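Local coordinates for Lpg0393 helical bundle domain-containing protein (Legionella pneumophila subsp. pneumophila str. Philadelphia 1, PDB 4R0G) that acts as a guanine-nucleotide exchange factor for the small GTPases Rab5, Rab21 and Rab22, probably through its VPS9-like domain, at residues A[195-200]-A[227-233]; A[73-79]-A[162-166]; A[104-108]-A[126-130]; A[48-52]-A[93-99]. One frame throughout, in Å; residues are numbered along the deposited sequence.

How the interactions relate
Interactions 3 and 4 lie in the VPS9-like part of the chain, and they touch: Y108 OH is 2.8 Å from Y99 OH, a probable hydrogen bond. Both involve helix 80-101 or the loop after it. Interaction 4 is buried and apolar. Interaction 3 is partly buried and mixes a hydrogen bond with aromatic and leucine packing. Interaction 1, in the helical bundle, is about 56 Å from interaction 3, centre to centre. It too is partly buried and combines leucine packing with an arginine-to-carbonyl hydrogen bond. Interaction 2 is buried, joins a VPS9-like loop to helix 155-183 and meets the second subunit. It pairs Met-aromatic and proline contacts with an arginine-to-tyrosine hydrogen bond.

Interaction 1: residues A[195-200]-A[227-233]; sequences SRISLV and KLWEMQP
This contact joins the consecutive helices 193-208 and 215-229 of the helical bundle domain, where the second ends in a turn. Segment 195-200 is helical throughout. Segment 227-233 starts on helix 215-229 and leaves it through a type I beta turn from W229 to Q232. Q232 has positive phi (60/67), and P233 has phi/psi -71/164. The register is set by R196 and L228, CA atoms 6.1 Å apart.

L199 (chi1 m, chi2 t) points toward the partner. Its CD1 lies 3.8 Å from M231 CG, and its CD2 3.7 Å from K227 CD. L228 (chi1 m, chi2 148°) brings CD2 to 3.8 Å from L199 CB and 3.9 Å from V200 CG2. M231 is m for both chi1 and chi2, with SD 3.9 Å from S195 OG, which hydrogen-bonds L192 O.

R196 has the most surface covered. Its chi1 is off-well at -140°, with chi2 t, chi3 p and chi4 -149°, and its CG packs 3.5 Å from L228 CD2. P233 CA lies over one face of the guanidinium. NH1 forms salt bridges to D190 and to E237 of helix 235-244. At the guanidinium edge, R196 NH2 donates a 2.8 Å hydrogen bond to M231 O.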
# COMPACT_ATOMS: atom_id res chain seq x y z
N SER A 195 -7.30 10.56 -26.47
CA SER A 195 -6.65 9.43 -27.10
C SER A 195 -5.45 8.94 -26.27
O SER A 195 -4.97 7.82 -26.46
CB SER A 195 -6.26 9.75 -28.55
OG SER A 195 -5.49 10.94 -28.62
N ARG A 196 -4.98 9.79 -25.37
CA ARG A 196 -3.90 9.46 -24.45
C ARG A 196 -4.42 8.66 -23.25
O ARG A 196 -3.75 7.75 -22.75
CB ARG A 196 -3.22 10.74 -23.98
CG ARG A 196 -1.72 10.63 -23.88
CD ARG A 196 -1.09 11.98 -23.93
NE ARG A 196 -1.79 12.91 -23.06
CZ ARG A 196 -1.89 14.20 -23.30
NH1 ARG A 196 -2.54 15.00 -22.47
NH2 ARG A 196 -1.34 14.69 -24.40
N ILE A 197 -5.61 9.00 -22.79
CA ILE A 197 -6.27 8.19 -21.77
C ILE A 197 -6.49 6.79 -22.30
O ILE A 197 -6.14 5.80 -21.63
CB ILE A 197 -7.62 8.78 -21.36
CG1 ILE A 197 -7.41 9.94 -20.40
CG2 ILE A 197 -8.46 7.74 -20.65
CD1 ILE A 197 -8.66 10.58 -20.06
N SER A 198 -7.07 6.70 -23.50
CA SER A 198 -7.30 5.43 -24.16
C SER A 198 -6.05 4.56 -24.20
O SER A 198 -6.13 3.33 -24.10
CB SER A 198 -7.82 5.66 -25.57
OG SER A 198 -8.01 4.42 -26.23
N LEU A 199 -4.89 5.19 -24.35
CA LEU A 199 -3.62 4.47 -24.37
C LEU A 199 -3.25 3.92 -23.00
O LEU A 199 -2.77 2.81 -22.91
CB LEU A 199 -2.51 5.37 -24.86
CG LEU A 199 -2.35 5.50 -26.37
CD1 LEU A 199 -1.57 6.76 -26.69
CD2 LEU A 199 -1.61 4.30 -26.87
N VAL A 200 -3.48 4.68 -21.94
CA VAL A 200 -3.10 4.26 -20.59
C VAL A 200 -3.98 3.09 -20.13
O VAL A 200 -3.50 2.12 -19.53
CB VAL A 200 -3.18 5.42 -19.58
CG1 VAL A 200 -2.79 4.95 -18.20
CG2 VAL A 200 -2.26 6.56 -20.02
N LYS A 227 3.96 5.72 -28.01
CA LYS A 227 2.74 6.38 -28.52
C LYS A 227 2.28 7.54 -27.65
O LYS A 227 1.92 8.60 -28.17
CB LYS A 227 1.56 5.40 -28.71
CG LYS A 227 1.76 4.22 -29.69
CD LYS A 227 0.49 3.28 -29.70
CE LYS A 227 0.70 1.89 -30.37
NZ LYS A 227 -0.09 0.82 -29.65
N LEU A 228 2.30 7.33 -26.33
CA LEU A 228 2.03 8.43 -25.37
C LEU A 228 2.93 9.67 -25.56
O LEU A 228 2.45 10.79 -25.54
CB LEU A 228 2.11 7.94 -23.92
CG LEU A 228 1.05 6.90 -23.56
CD1 LEU A 228 1.54 5.90 -22.54
CD2 LEU A 228 -0.13 7.64 -23.04
N TRP A 229 4.24 9.48 -25.73
CA TRP A 229 5.11 10.61 -25.99
C TRP A 229 4.69 11.35 -27.25
O TRP A 229 4.69 12.59 -27.31
CB TRP A 229 6.58 10.17 -26.09
CG TRP A 229 7.27 10.15 -24.75
CD1 TRP A 229 7.71 9.05 -24.07
CD2 TRP A 229 7.58 11.27 -23.92
NE1 TRP A 229 8.28 9.41 -22.87
CE2 TRP A 229 8.21 10.77 -22.75
CE3 TRP A 229 7.39 12.66 -24.04
CZ2 TRP A 229 8.66 11.61 -21.73
CZ3 TRP A 229 7.83 13.48 -23.02
CH2 TRP A 229 8.46 12.95 -21.87
N GLU A 230 4.26 10.59 -28.24
CA GLU A 230 3.88 11.21 -29.49
C GLU A 230 2.53 11.91 -29.41
O GLU A 230 2.13 12.63 -30.32
CB GLU A 230 3.99 10.22 -30.65
CG GLU A 230 5.40 9.60 -30.68
CD GLU A 230 5.77 8.91 -31.99
OE1 GLU A 230 5.25 7.79 -32.24
OE2 GLU A 230 6.59 9.50 -32.74
N MET A 231 1.85 11.74 -28.28
CA MET A 231 0.55 12.37 -28.06
C MET A 231 0.68 13.71 -27.36
O MET A 231 -0.33 14.35 -27.03
CB MET A 231 -0.39 11.43 -27.30
CG MET A 231 -0.87 10.25 -28.14
SD MET A 231 -1.74 10.78 -29.64
CE MET A 231 -0.52 10.47 -30.93
N GLN A 232 1.92 14.15 -27.14
CA GLN A 232 2.21 15.46 -26.55
C GLN A 232 1.61 15.65 -25.16
O GLN A 232 0.73 16.48 -24.97
CB GLN A 232 1.70 16.58 -27.46
CG GLN A 232 2.17 16.49 -28.91
CD GLN A 232 1.99 17.80 -29.65
OE1 GLN A 232 0.91 18.42 -29.59
NE2 GLN A 232 3.05 18.26 -30.32
N PRO A 233 2.13 14.89 -24.18
CA PRO A 233 1.63 14.87 -22.81
C PRO A 233 1.92 16.14 -22.01
O PRO A 233 2.78 16.94 -22.38
CB PRO A 233 2.40 13.69 -22.20
CG PRO A 233 3.66 13.66 -22.95
CD PRO A 233 3.26 13.96 -24.36

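Interaction 2: residues A[73-79]-A[162-166]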
# COMPACT_ATOMS: atom_id res chain seq x y z
N MET A 73 5.01 -7.28 4.13
CA MET A 73 6.08 -6.28 4.07
C MET A 73 5.51 -4.86 4.04
O MET A 73 4.37 -4.62 3.59
CB MET A 73 7.03 -6.53 2.89
CG MET A 73 7.26 -7.98 2.62
SD MET A 73 8.89 -8.50 2.05
CE MET A 73 9.65 -6.98 1.53
N GLU A 74 6.30 -3.91 4.54
CA GLU A 74 5.88 -2.52 4.59
C GLU A 74 5.81 -1.91 3.20
O GLU A 74 5.09 -0.94 2.98
CB GLU A 74 6.81 -1.70 5.49
CG GLU A 74 6.32 -1.48 6.93
CD GLU A 74 6.44 -2.74 7.79
OE1 GLU A 74 5.94 -2.71 8.94
OE2 GLU A 74 7.02 -3.76 7.33
N SER A 75 6.56 -2.48 2.26
CA SER A 75 6.54 -1.98 0.90
C SER A 75 5.23 -2.37 0.22
O SER A 75 4.95 -1.92 -0.90
CB SER A 75 7.73 -2.49 0.13
OG SER A 75 8.83 -2.68 1.00
N ARG A 76 4.44 -3.20 0.92
CA ARG A 76 3.11 -3.69 0.54
C ARG A 76 2.94 -4.08 -0.93
O ARG A 76 2.05 -3.55 -1.61
CB ARG A 76 2.00 -2.72 0.94
CG ARG A 76 1.70 -2.63 2.43
CD ARG A 76 0.76 -3.69 2.99
NE ARG A 76 1.03 -3.84 4.42
CZ ARG A 76 0.65 -4.86 5.18
NH1 ARG A 76 -0.06 -5.88 4.66
NH2 ARG A 76 0.99 -4.85 6.48
N PRO A 77 3.72 -5.07 -1.41
CA PRO A 77 3.72 -5.35 -2.85
C PRO A 77 2.35 -5.83 -3.33
O PRO A 77 2.07 -5.75 -4.52
CB PRO A 77 4.79 -6.44 -2.99
CG PRO A 77 4.72 -7.17 -1.63
CD PRO A 77 4.47 -6.07 -0.63
N LEU A 78 1.49 -6.31 -2.44
CA LEU A 78 0.22 -6.84 -2.94
C LEU A 78 -0.93 -6.02 -2.42
O LEU A 78 -1.33 -6.19 -1.27
CB LEU A 78 0.05 -8.31 -2.52
CG LEU A 78 1.13 -9.31 -2.96
CD1 LEU A 78 1.24 -10.43 -1.95
CD2 LEU A 78 0.87 -9.88 -4.36
N ARG A 79 -1.52 -5.19 -3.27
CA ARG A 79 -2.59 -4.30 -2.84
C ARG A 79 -3.84 -4.71 -3.57
O ARG A 79 -3.77 -5.57 -4.44
CB ARG A 79 -2.25 -2.83 -3.18
CG ARG A 79 -0.81 -2.36 -2.79
CD ARG A 79 -0.69 -0.82 -2.79
NE ARG A 79 0.58 -0.27 -3.29
CZ ARG A 79 1.78 -0.57 -2.81
NH1 ARG A 79 1.88 -1.43 -1.82
NH2 ARG A 79 2.88 -0.03 -3.31
N PHE A 162 9.74 -11.24 -3.16
CA PHE A 162 9.45 -9.84 -3.09
C PHE A 162 9.92 -9.09 -4.34
O PHE A 162 9.12 -8.42 -5.02
CB PHE A 162 10.12 -9.23 -1.88
CG PHE A 162 9.93 -7.75 -1.78
CD1 PHE A 162 8.64 -7.21 -1.74
CD2 PHE A 162 11.01 -6.89 -1.75
CE1 PHE A 162 8.46 -5.82 -1.65
CE2 PHE A 162 10.83 -5.49 -1.66
CZ PHE A 162 9.56 -4.97 -1.61
N ASP A 163 11.21 -9.19 -4.62
CA ASP A 163 11.78 -8.40 -5.70
C ASP A 163 11.09 -8.74 -7.01
O ASP A 163 10.89 -7.85 -7.85
CB ASP A 163 13.31 -8.57 -5.80
CG ASP A 163 14.05 -7.90 -4.61
OD1 ASP A 163 13.76 -6.72 -4.27
OD2 ASP A 163 14.92 -8.57 -4.02
N GLN A 164 10.68 -10.01 -7.15
CA GLN A 164 10.07 -10.44 -8.41
C GLN A 164 8.55 -10.26 -8.52
O GLN A 164 7.99 -10.24 -9.61
CB GLN A 164 10.53 -11.87 -8.81
CG GLN A 164 10.23 -12.94 -7.80
CD GLN A 164 10.96 -14.26 -8.06
OE1 GLN A 164 10.53 -15.09 -8.87
NE2 GLN A 164 12.09 -14.44 -7.37
N ILE A 165 7.88 -10.11 -7.38
CA ILE A 165 6.49 -9.68 -7.38
C ILE A 165 6.42 -8.16 -7.56
O ILE A 165 5.65 -7.66 -8.39
CB ILE A 165 5.80 -10.02 -6.05
CG1 ILE A 165 5.55 -11.51 -5.95
CG2 ILE A 165 4.49 -9.27 -5.89
CD1 ILE A 165 4.97 -11.91 -4.62
N TYR A 166 7.22 -7.44 -6.79
CA TYR A 166 7.13 -5.98 -6.77
C TYR A 166 7.59 -5.46 -8.10
O TYR A 166 7.11 -4.44 -8.58
CB TYR A 166 8.00 -5.40 -5.66
CG TYR A 166 7.50 -4.07 -5.11
CD1 TYR A 166 6.32 -3.51 -5.54
CD2 TYR A 166 8.22 -3.40 -4.14
CE1 TYR A 166 5.86 -2.31 -5.05
CE2 TYR A 166 7.77 -2.18 -3.64
CZ TYR A 166 6.58 -1.64 -4.10
OH TYR A 166 6.13 -0.43 -3.58
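The loop between helix 58-71 and helix 80-101 packs here on one side of helix 155-183. M73 opens a type I beta turn that ends at R76, with R76 N bonded to M73 O at 3.0 Å. The M73 methyl lies over the F162 ring as a CH-pi contact, with CE 3.3 Å from the ring centroid. M73 SD is 4.4 Å from the same centroid, an oblique Met-aromatic contact. S75 follows, with CB 3.5 Å from F162 CZ. Its hydroxyl hydrogen-bonds D177 of the second subunit.

P77 fills the space between three side chains. Its CG is 3.9 Å from F162 CD1 at the ring edge, its CB is 4.1 Å from I165 CG2, and its CA lies over a face of the Y166 ring, 4.2 Å from CD1. The CA atoms of P77 and Y166 are 5.2 Å apart, so the backbones run close. L78 CD2 reaches I165 CG2 at 4.0 Å. R79 ends the segment, with NH2 donating a 3.3 Å hydrogen bond to Y166 OH.

The loop is part of the contact with the second subunit, whose R79 NE hydrogen-bonds E74 O. L78 packs on L67 and H71 of helix 58-71, while the Y173 hydroxyl of helix 155-183 hydrogen-bonds P77 O. The loop is thus held between helices 58-71 and 155-183.

Interaction 3: residues A[104-108]-A[126-130]; sequences LQEHY and NNAYL
This is a partly buried contact between the loops after helix 80-101 and helix 116-126 in the VPS9-like helical domain. Segment 104-108 has helical phi/psi throughout without the regular bonding. Segment 126-130 is turn-like from N126 to Y129, with Y129 N bonded to N126 O at 3.0 Å; L130 is extended (-139/119). CA atoms pair as H107 with N126 (6.7 Å) and L104 with Y129 (7.8 Å).

L104 (chi1 m, chi2 -27°) packs CD1 4.2 Å from Y129 CB and CD2 4.3 Å from L130 CG. L130 also touches F135 and F138 of helix 132-151. The H107 and Y129 rings, both with chi1 m, meet obliquely, centroids 4.6 Å apart and planes at 41°; H107 CD2 is 3.4 Å from Y129 CE2. H107 ND1 donates to L104 O at 2.9 Å, which orients the imidazole.

Y108 (chi1 m) stacks on Y99, and N126 ND2 lies over a face of its ring. N126 (chi1 m, chi2 -10°) ties the two loops together: its ND2 donates a 2.6 Å hydrogen bond to H107 O.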
# COMPACT_ATOMS: atom_id res chain seq x y z
N LEU A 104 -10.43 -35.81 7.16
CA LEU A 104 -11.73 -35.57 6.57
C LEU A 104 -11.67 -35.44 5.05
O LEU A 104 -12.71 -35.46 4.40
CB LEU A 104 -12.35 -34.29 7.17
CG LEU A 104 -13.18 -34.36 8.47
CD1 LEU A 104 -13.81 -35.74 8.64
CD2 LEU A 104 -12.36 -33.98 9.69
N GLN A 105 -10.48 -35.32 4.49
CA GLN A 105 -10.36 -34.95 3.08
C GLN A 105 -11.03 -35.95 2.12
O GLN A 105 -11.57 -35.55 1.10
CB GLN A 105 -8.91 -34.65 2.67
CG GLN A 105 -7.95 -35.82 2.81
CD GLN A 105 -7.60 -36.11 4.27
OE1 GLN A 105 -7.11 -37.20 4.61
NE2 GLN A 105 -7.85 -35.12 5.13
N GLU A 106 -11.04 -37.22 2.49
CA GLU A 106 -11.66 -38.25 1.65
C GLU A 106 -13.06 -37.87 1.24
O GLU A 106 -13.43 -38.03 0.08
CB GLU A 106 -11.68 -39.61 2.36
CG GLU A 106 -10.35 -40.31 2.33
CD GLU A 106 -9.21 -39.37 2.69
OE1 GLU A 106 -9.31 -38.70 3.76
OE2 GLU A 106 -8.26 -39.24 1.87
N HIS A 107 -13.83 -37.32 2.16
CA HIS A 107 -15.22 -37.04 1.85
C HIS A 107 -15.28 -35.92 0.86
O HIS A 107 -16.35 -35.64 0.30
CB HIS A 107 -16.03 -36.68 3.10
CG HIS A 107 -15.81 -37.59 4.27
ND1 HIS A 107 -14.72 -37.49 5.10
CD2 HIS A 107 -16.55 -38.62 4.74
CE1 HIS A 107 -14.79 -38.41 6.04
NE2 HIS A 107 -15.89 -39.12 5.84
N TYR A 108 -14.16 -35.21 0.68
CA TYR A 108 -14.11 -34.13 -0.31
C TYR A 108 -13.54 -34.55 -1.67
O TYR A 108 -13.74 -33.85 -2.67
CB TYR A 108 -13.38 -32.91 0.30
CG TYR A 108 -14.09 -32.34 1.52
CD1 TYR A 108 -15.06 -31.34 1.39
CD2 TYR A 108 -13.81 -32.82 2.81
CE1 TYR A 108 -15.72 -30.82 2.50
CE2 TYR A 108 -14.46 -32.33 3.92
CZ TYR A 108 -15.42 -31.32 3.76
OH TYR A 108 -16.08 -30.82 4.88
N ASN A 126 -21.04 -32.76 3.83
CA ASN A 126 -19.87 -33.07 4.62
C ASN A 126 -19.80 -32.24 5.90
O ASN A 126 -19.08 -32.57 6.83
CB ASN A 126 -18.61 -32.90 3.78
CG ASN A 126 -18.46 -34.00 2.73
OD1 ASN A 126 -19.19 -34.99 2.75
ND2 ASN A 126 -17.49 -33.84 1.83
N ASN A 127 -20.60 -31.17 5.94
CA ASN A 127 -20.65 -30.31 7.12
C ASN A 127 -21.07 -31.10 8.36
O ASN A 127 -20.88 -30.64 9.48
CB ASN A 127 -21.61 -29.14 6.87
CG ASN A 127 -21.46 -28.03 7.88
OD1 ASN A 127 -22.32 -27.84 8.75
ND2 ASN A 127 -20.38 -27.26 7.76
N ALA A 128 -21.62 -32.29 8.15
CA ALA A 128 -22.12 -33.07 9.27
C ALA A 128 -21.07 -34.07 9.81
O ALA A 128 -21.36 -34.90 10.66
CB ALA A 128 -23.45 -33.75 8.91
N TYR A 129 -19.86 -34.00 9.29
CA TYR A 129 -18.80 -34.86 9.80
C TYR A 129 -17.86 -34.16 10.81
O TYR A 129 -16.94 -34.78 11.34
CB TYR A 129 -18.02 -35.48 8.63
CG TYR A 129 -18.88 -36.24 7.61
CD1 TYR A 129 -19.97 -37.02 8.02
CD2 TYR A 129 -18.60 -36.19 6.25
CE1 TYR A 129 -20.75 -37.71 7.09
CE2 TYR A 129 -19.37 -36.87 5.32
CZ TYR A 129 -20.45 -37.63 5.74
OH TYR A 129 -21.22 -38.30 4.81
N LEU A 130 -18.07 -32.86 11.05
CA LEU A 130 -17.35 -32.12 12.09
C LEU A 130 -18.27 -31.17 12.84
O LEU A 130 -18.82 -30.25 12.25
CB LEU A 130 -16.21 -31.28 11.50
CG LEU A 130 -14.80 -31.40 12.10
CD1 LEU A 130 -13.97 -30.19 11.78
CD2 LEU A 130 -14.82 -31.66 13.62

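Interaction 4: residues A[48-52]-A[93-99]; sequences IFEWL and LFPCMVY
Two helices of the all-helical VPS9-like domain cross here in a buried, apolar contact. Segment 48-52 lies on helix 40-53 and segment 93-99 on helix 80-101. Their local axes approach to 9.6 Å, with a signed crossing angle of -51°. The second helix is kinked at P95, whose nitrogen makes no bond to the preceding turn. The closest CA pair is I48 and C96, 6.2 Å apart. No hydrogen bond crosses the interface.

C96 has the most surface covered. With chi1 m, its SG sits among three residues of the other helix: 3.8 Å from I48 CG2, 4.0 Å from L52 CG and 4.3 Å from W51 CB. SG is also 5.3 Å from the centroid of the W51 five-membered ring, an oblique sulfur-aromatic contact.

I48 (chi1 m, chi2 t) points toward the partner. Its CD1 lies 3.5 Å from P95 CB. Its CG2 lies 4.2 Å from Y99 CE2, at the edge of that ring.

W51 has chi1 t and chi2 -14°. Its NE1 hydrogen-bonds D60, and its ring meets W23 and F56 edge-to-face. W51 CH2 rests 3.9 Å from L93 CD1. L93 (t, p) also touches F64 of helix 58-71 and F146 of helix 132-151. L52 (m, t) places CD1 3.8 Å from Y99 CD2.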
# COMPACT_ATOMS: atom_id res chain seq x y z
N ILE A 48 -11.70 -24.66 -1.43
CA ILE A 48 -11.38 -25.78 -0.53
C ILE A 48 -11.51 -27.12 -1.27
O ILE A 48 -10.62 -27.97 -1.22
CB ILE A 48 -12.28 -25.84 0.71
CG1 ILE A 48 -11.93 -24.70 1.67
CG2 ILE A 48 -12.08 -27.19 1.42
CD1 ILE A 48 -13.06 -24.32 2.53
N PHE A 49 -12.63 -27.29 -1.95
CA PHE A 49 -12.85 -28.47 -2.74
C PHE A 49 -11.69 -28.65 -3.69
O PHE A 49 -11.01 -29.68 -3.69
CB PHE A 49 -14.10 -28.30 -3.58
CG PHE A 49 -14.37 -29.43 -4.49
CD1 PHE A 49 -14.74 -30.67 -3.98
CD2 PHE A 49 -14.24 -29.27 -5.85
CE1 PHE A 49 -14.99 -31.73 -4.81
CE2 PHE A 49 -14.48 -30.34 -6.71
CZ PHE A 49 -14.86 -31.57 -6.18
N GLU A 50 -11.44 -27.62 -4.47
CA GLU A 50 -10.45 -27.72 -5.52
C GLU A 50 -9.02 -28.03 -5.02
O GLU A 50 -8.29 -28.84 -5.57
CB GLU A 50 -10.50 -26.45 -6.35
CG GLU A 50 -10.12 -26.68 -7.76
CD GLU A 50 -11.16 -27.43 -8.55
OE1 GLU A 50 -12.34 -27.03 -8.52
OE2 GLU A 50 -10.79 -28.42 -9.23
N TRP A 51 -8.64 -27.41 -3.94
CA TRP A 51 -7.30 -27.58 -3.45
C TRP A 51 -7.14 -28.98 -2.86
O TRP A 51 -6.05 -29.55 -2.85
CB TRP A 51 -7.06 -26.50 -2.40
CG TRP A 51 -5.66 -26.16 -2.16
CD1 TRP A 51 -4.56 -26.88 -2.55
CD2 TRP A 51 -5.17 -25.02 -1.44
NE1 TRP A 51 -3.41 -26.24 -2.12
CE2 TRP A 51 -3.76 -25.10 -1.44
CE3 TRP A 51 -5.79 -23.94 -0.79
CZ2 TRP A 51 -2.95 -24.13 -0.82
CZ3 TRP A 51 -4.99 -22.98 -0.16
CH2 TRP A 51 -3.59 -23.08 -0.19
N LEU A 52 -8.23 -29.53 -2.34
CA LEU A 52 -8.19 -30.85 -1.72
C LEU A 52 -8.12 -31.97 -2.77
O LEU A 52 -7.54 -33.03 -2.53
CB LEU A 52 -9.39 -31.05 -0.77
CG LEU A 52 -9.32 -30.29 0.57
CD1 LEU A 52 -10.51 -30.57 1.46
CD2 LEU A 52 -8.03 -30.63 1.33
N LEU A 93 -7.64 -21.84 3.12
CA LEU A 93 -6.47 -22.59 3.58
C LEU A 93 -6.71 -23.30 4.92
O LEU A 93 -6.30 -24.46 5.13
CB LEU A 93 -5.29 -21.64 3.72
CG LEU A 93 -4.12 -22.24 4.51
CD1 LEU A 93 -3.50 -23.37 3.74
CD2 LEU A 93 -3.06 -21.20 4.84
N PHE A 94 -7.35 -22.57 5.83
CA PHE A 94 -7.49 -23.02 7.19
C PHE A 94 -8.39 -24.24 7.29
O PHE A 94 -8.00 -25.21 7.94
CB PHE A 94 -7.90 -21.87 8.12
CG PHE A 94 -6.95 -20.71 8.09
CD1 PHE A 94 -5.59 -20.91 8.25
CD2 PHE A 94 -7.40 -19.43 7.86
CE1 PHE A 94 -4.72 -19.85 8.19
CE2 PHE A 94 -6.51 -18.37 7.80
CZ PHE A 94 -5.18 -18.59 7.97
N PRO A 95 -9.56 -24.22 6.63
CA PRO A 95 -10.35 -25.46 6.55
C PRO A 95 -9.56 -26.65 6.01
O PRO A 95 -9.62 -27.73 6.62
CB PRO A 95 -11.45 -25.12 5.55
CG PRO A 95 -11.61 -23.66 5.66
CD PRO A 95 -10.26 -23.08 6.00
N CYS A 96 -8.85 -26.46 4.90
CA CYS A 96 -8.02 -27.54 4.35
C CYS A 96 -7.03 -28.07 5.41
O CYS A 96 -6.85 -29.27 5.56
CB CYS A 96 -7.27 -27.11 3.07
SG CYS A 96 -8.33 -26.62 1.67
N MET A 97 -6.39 -27.17 6.16
CA MET A 97 -5.47 -27.61 7.22
C MET A 97 -6.20 -28.45 8.26
O MET A 97 -5.69 -29.46 8.74
CB MET A 97 -4.79 -26.42 7.89
CG MET A 97 -3.83 -25.70 6.97
SD MET A 97 -3.00 -24.27 7.71
CE MET A 97 -1.81 -25.07 8.79
N VAL A 98 -7.43 -28.06 8.56
CA VAL A 98 -8.26 -28.78 9.50
C VAL A 98 -8.62 -30.14 8.94
O VAL A 98 -8.47 -31.17 9.61
CB VAL A 98 -9.52 -27.99 9.83
CG1 VAL A 98 -10.48 -28.83 10.70
CG2 VAL A 98 -9.11 -26.68 10.47
N TYR A 99 -9.08 -30.15 7.70
CA TYR A 99 -9.45 -31.41 7.04
C TYR A 99 -8.26 -32.34 6.89
O TYR A 99 -8.40 -33.54 7.02
CB TYR A 99 -10.09 -31.12 5.70
CG TYR A 99 -11.42 -30.44 5.86
CD1 TYR A 99 -12.16 -30.62 7.02
CD2 TYR A 99 -11.95 -29.63 4.86
CE1 TYR A 99 -13.39 -30.03 7.17
CE2 TYR A 99 -13.18 -29.02 5.00
CZ TYR A 99 -13.90 -29.23 6.17
OH TYR A 99 -15.13 -28.63 6.37